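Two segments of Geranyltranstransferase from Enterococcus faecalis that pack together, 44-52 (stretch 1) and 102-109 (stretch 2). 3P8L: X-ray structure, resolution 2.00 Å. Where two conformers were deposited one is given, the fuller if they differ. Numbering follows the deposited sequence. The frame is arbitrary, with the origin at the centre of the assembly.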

# COMPACT_ATOMS: atom_id res chain seq x y z
N TYR A 44 17.30 -5.63 3.46
CA TYR A 44 17.93 -5.53 4.77
C TYR A 44 16.92 -5.81 5.89
O TYR A 44 17.18 -6.65 6.76
CB TYR A 44 18.58 -4.15 4.98
CG TYR A 44 19.08 -3.98 6.40
CD1 TYR A 44 20.29 -4.56 6.80
CD2 TYR A 44 18.38 -3.21 7.32
CE1 TYR A 44 20.78 -4.40 8.10
CE2 TYR A 44 18.84 -3.05 8.64
CZ TYR A 44 20.05 -3.66 9.01
OH TYR A 44 20.55 -3.52 10.29
N SER A 45 15.78 -5.14 5.83
CA SER A 45 14.79 -5.23 6.89
C SER A 45 14.08 -6.58 6.92
O SER A 45 13.66 -7.03 7.98
CB SER A 45 13.77 -4.11 6.77
OG SER A 45 14.35 -2.86 7.10
N ILE A 46 13.94 -7.22 5.76
CA ILE A 46 13.45 -8.60 5.69
C ILE A 46 14.46 -9.59 6.32
O ILE A 46 14.09 -10.38 7.21
CB ILE A 46 13.12 -9.01 4.22
CG1 ILE A 46 11.89 -8.26 3.72
CG2 ILE A 46 12.87 -10.52 4.09
CD1 ILE A 46 11.84 -8.20 2.23
N HIS A 47 15.72 -9.50 5.93
CA HIS A 47 16.77 -10.40 6.39
C HIS A 47 17.20 -10.23 7.83
O HIS A 47 17.88 -11.06 8.38
CB HIS A 47 18.01 -10.25 5.54
CG HIS A 47 17.91 -10.87 4.19
ND1 HIS A 47 17.34 -12.10 3.98
CD2 HIS A 47 18.33 -10.44 2.99
CE1 HIS A 47 17.40 -12.39 2.70
NE2 HIS A 47 18.00 -11.40 2.08
N ALA A 48 16.81 -9.14 8.45
CA ALA A 48 17.09 -8.93 9.87
C ALA A 48 16.26 -9.91 10.73
O ALA A 48 16.50 -10.06 11.94
CB ALA A 48 16.81 -7.47 10.25
N GLY A 49 15.30 -10.56 10.08
CA GLY A 49 14.51 -11.62 10.69
C GLY A 49 13.42 -11.08 11.59
O GLY A 49 13.15 -9.89 11.62
N GLY A 50 12.80 -11.99 12.33
CA GLY A 50 11.71 -11.67 13.25
C GLY A 50 11.06 -12.99 13.58
O GLY A 50 11.48 -14.03 13.07
N LYS A 51 10.05 -12.97 14.44
CA LYS A 51 9.35 -14.21 14.79
C LYS A 51 8.47 -14.74 13.66
O LYS A 51 8.09 -15.90 13.70
CB LYS A 51 8.51 -14.04 16.06
CG LYS A 51 9.31 -13.56 17.28
CD LYS A 51 8.61 -13.88 18.60
CE LYS A 51 7.36 -13.03 18.84
NZ LYS A 51 7.62 -11.84 19.71
N ARG A 52 8.15 -13.89 12.67
CA ARG A 52 7.31 -14.25 11.51
C ARG A 52 5.95 -14.77 11.94
O ARG A 52 5.37 -15.68 11.32
CB ARG A 52 8.02 -15.27 10.60
CG ARG A 52 9.41 -14.83 10.14
CD ARG A 52 9.29 -13.91 8.94
NE ARG A 52 10.59 -13.63 8.36
CZ ARG A 52 11.08 -12.41 8.17
NH1 ARG A 52 10.38 -11.31 8.48
NH2 ARG A 52 12.29 -12.29 7.64
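Stretch 2 (102-109) RRGKPTNH

The closing turns of a helix often pack against an irregular segment from elsewhere in the chain, and the contact then rests on a few directed polar bonds rather than on a continuous ladder. The two stretches of this geranyltranstransferase illustrate the point. Stretch 1 enters as helix, with Tyr44 to His47 helical, and runs out through Ala48 to Gly49, where a positive phi of 78° takes the chain out of helical conformation; Gly50 follows almost fully extended. This helical turn is held by a weak bond from Ala48 N to Tyr44 O (3.0 Å) and by one from Gly49 N to Ile46 O (3.1 Å). Stretch 2 begins with a type I' turn from Arg102 to Lys105, in which both Arg103 and Gly104 have positive phi. The turn is closed in both directions, Arg102 N to Lys105 O at 2.9 Å and Lys105 N to Arg102 O at 3.1 Å. Extended residues Lys105 and Pro106 lead to Thr107, the N-cap residue of a new helix that starts with Asn108.

The two chains run in opposite senses across the contact: the CA of Ser45 lies 6.4 Å from that of Asn108, and the CA of Ala48 lies 7.2 Å from that of Arg103. The turn therefore sits by the helix exit, while the start of the second helix lies beside the incoming one.

Side chains bridge this gap at three places. The CA-to-CB bond of Tyr44 (chi1 t, 173°) points toward stretch 2, and its OH donates to Pro106 O in a very short hydrogen bond of 2.4 Å, the carbonyl oxygen lying at the edge of the ring. Beside it, Asn108 ND2 donates to Ser45 OG at 2.8 Å, and the nearly straight angle of 171° marks a well-aligned bond. At the other end, Arg103 NH1 reaches Ala48 O at 3.0 Å, near the plane of the guanidinium, whereas Gly50 N, 3.1 Å from the same NH1, lies over its face and makes no hydrogen bond, since both atoms are donors. Gly49 suits this spot twice over: its positive phi favours glycine, and an ideal CB there would lie 2.5 Å from Arg103 NH1, a clash.

Between these bonds, Lys105 brings the end of its chain to the helix exit, with CE 4.1 Å from Ala48 CB. Its NZ donates to a water at 2.8 Å, and that water donates to Tyr44 O at 2.7 Å, completing a bridge. The stretches bury 471 Å² between them, both sides summed.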

# COMPACT_ATOMS: atom_id res chain seq x y z
N ARG A 102 16.85 -2.86 16.36
CA ARG A 102 15.73 -3.78 16.28
C ARG A 102 16.43 -5.12 16.11
O ARG A 102 17.22 -5.28 15.18
CB ARG A 102 14.85 -3.46 15.06
CG ARG A 102 13.87 -4.60 14.64
CD ARG A 102 12.80 -4.10 13.67
NE ARG A 102 11.96 -3.03 14.22
CZ ARG A 102 11.00 -3.22 15.13
NH1 ARG A 102 10.28 -2.18 15.55
NH2 ARG A 102 10.74 -4.43 15.61
N ARG A 103 16.17 -6.05 17.04
CA ARG A 103 16.70 -7.41 16.94
C ARG A 103 18.23 -7.42 17.02
O ARG A 103 18.91 -8.13 16.27
CB ARG A 103 16.23 -8.05 15.63
CG ARG A 103 15.97 -9.52 15.72
CD ARG A 103 14.53 -9.86 15.39
NE ARG A 103 14.25 -11.26 15.69
CZ ARG A 103 14.70 -12.29 14.99
NH1 ARG A 103 15.46 -12.11 13.91
NH2 ARG A 103 14.38 -13.53 15.35
N GLY A 104 18.77 -6.57 17.90
CA GLY A 104 20.22 -6.39 18.06
C GLY A 104 20.98 -5.83 16.86
O GLY A 104 22.21 -5.80 16.88
N LYS A 105 20.25 -5.38 15.84
CA LYS A 105 20.84 -4.85 14.61
C LYS A 105 20.34 -3.41 14.38
O LYS A 105 19.27 -3.04 14.84
CB LYS A 105 20.53 -5.78 13.43
CG LYS A 105 21.38 -7.05 13.41
CD LYS A 105 20.98 -8.02 12.29
CE LYS A 105 20.80 -7.32 10.95
NZ LYS A 105 20.96 -8.25 9.79
N PRO A 106 21.14 -2.57 13.68
CA PRO A 106 20.63 -1.21 13.45
C PRO A 106 19.38 -1.19 12.58
O PRO A 106 19.21 -2.04 11.70
CB PRO A 106 21.78 -0.52 12.70
CG PRO A 106 22.65 -1.62 12.21
CD PRO A 106 22.52 -2.71 13.18
N THR A 107 18.53 -0.22 12.85
CA THR A 107 17.26 -0.06 12.16
C THR A 107 17.52 0.47 10.77
O THR A 107 18.63 0.96 10.49
CB THR A 107 16.31 0.84 12.94
OG1 THR A 107 17.03 1.99 13.40
CG2 THR A 107 15.73 0.10 14.15
N ASN A 108 16.52 0.34 9.90
CA ASN A 108 16.67 0.72 8.50
C ASN A 108 17.20 2.15 8.27
O ASN A 108 18.12 2.33 7.48
CB ASN A 108 15.36 0.48 7.75
CG ASN A 108 15.55 0.46 6.26
OD1 ASN A 108 15.88 1.48 5.67
ND2 ASN A 108 15.34 -0.70 5.62
N HIS A 109 16.63 3.14 8.95
CA HIS A 109 17.09 4.54 8.82
C HIS A 109 18.51 4.78 9.32
O HIS A 109 19.18 5.67 8.81
CB HIS A 109 16.12 5.53 9.49
CG HIS A 109 15.97 5.35 10.96
ND1 HIS A 109 15.14 4.39 11.51
CD2 HIS A 109 16.48 6.06 12.01
CE1 HIS A 109 15.16 4.50 12.83
NE2 HIS A 109 15.97 5.50 13.16
O HOH W 1 19.40 -7.90 7.55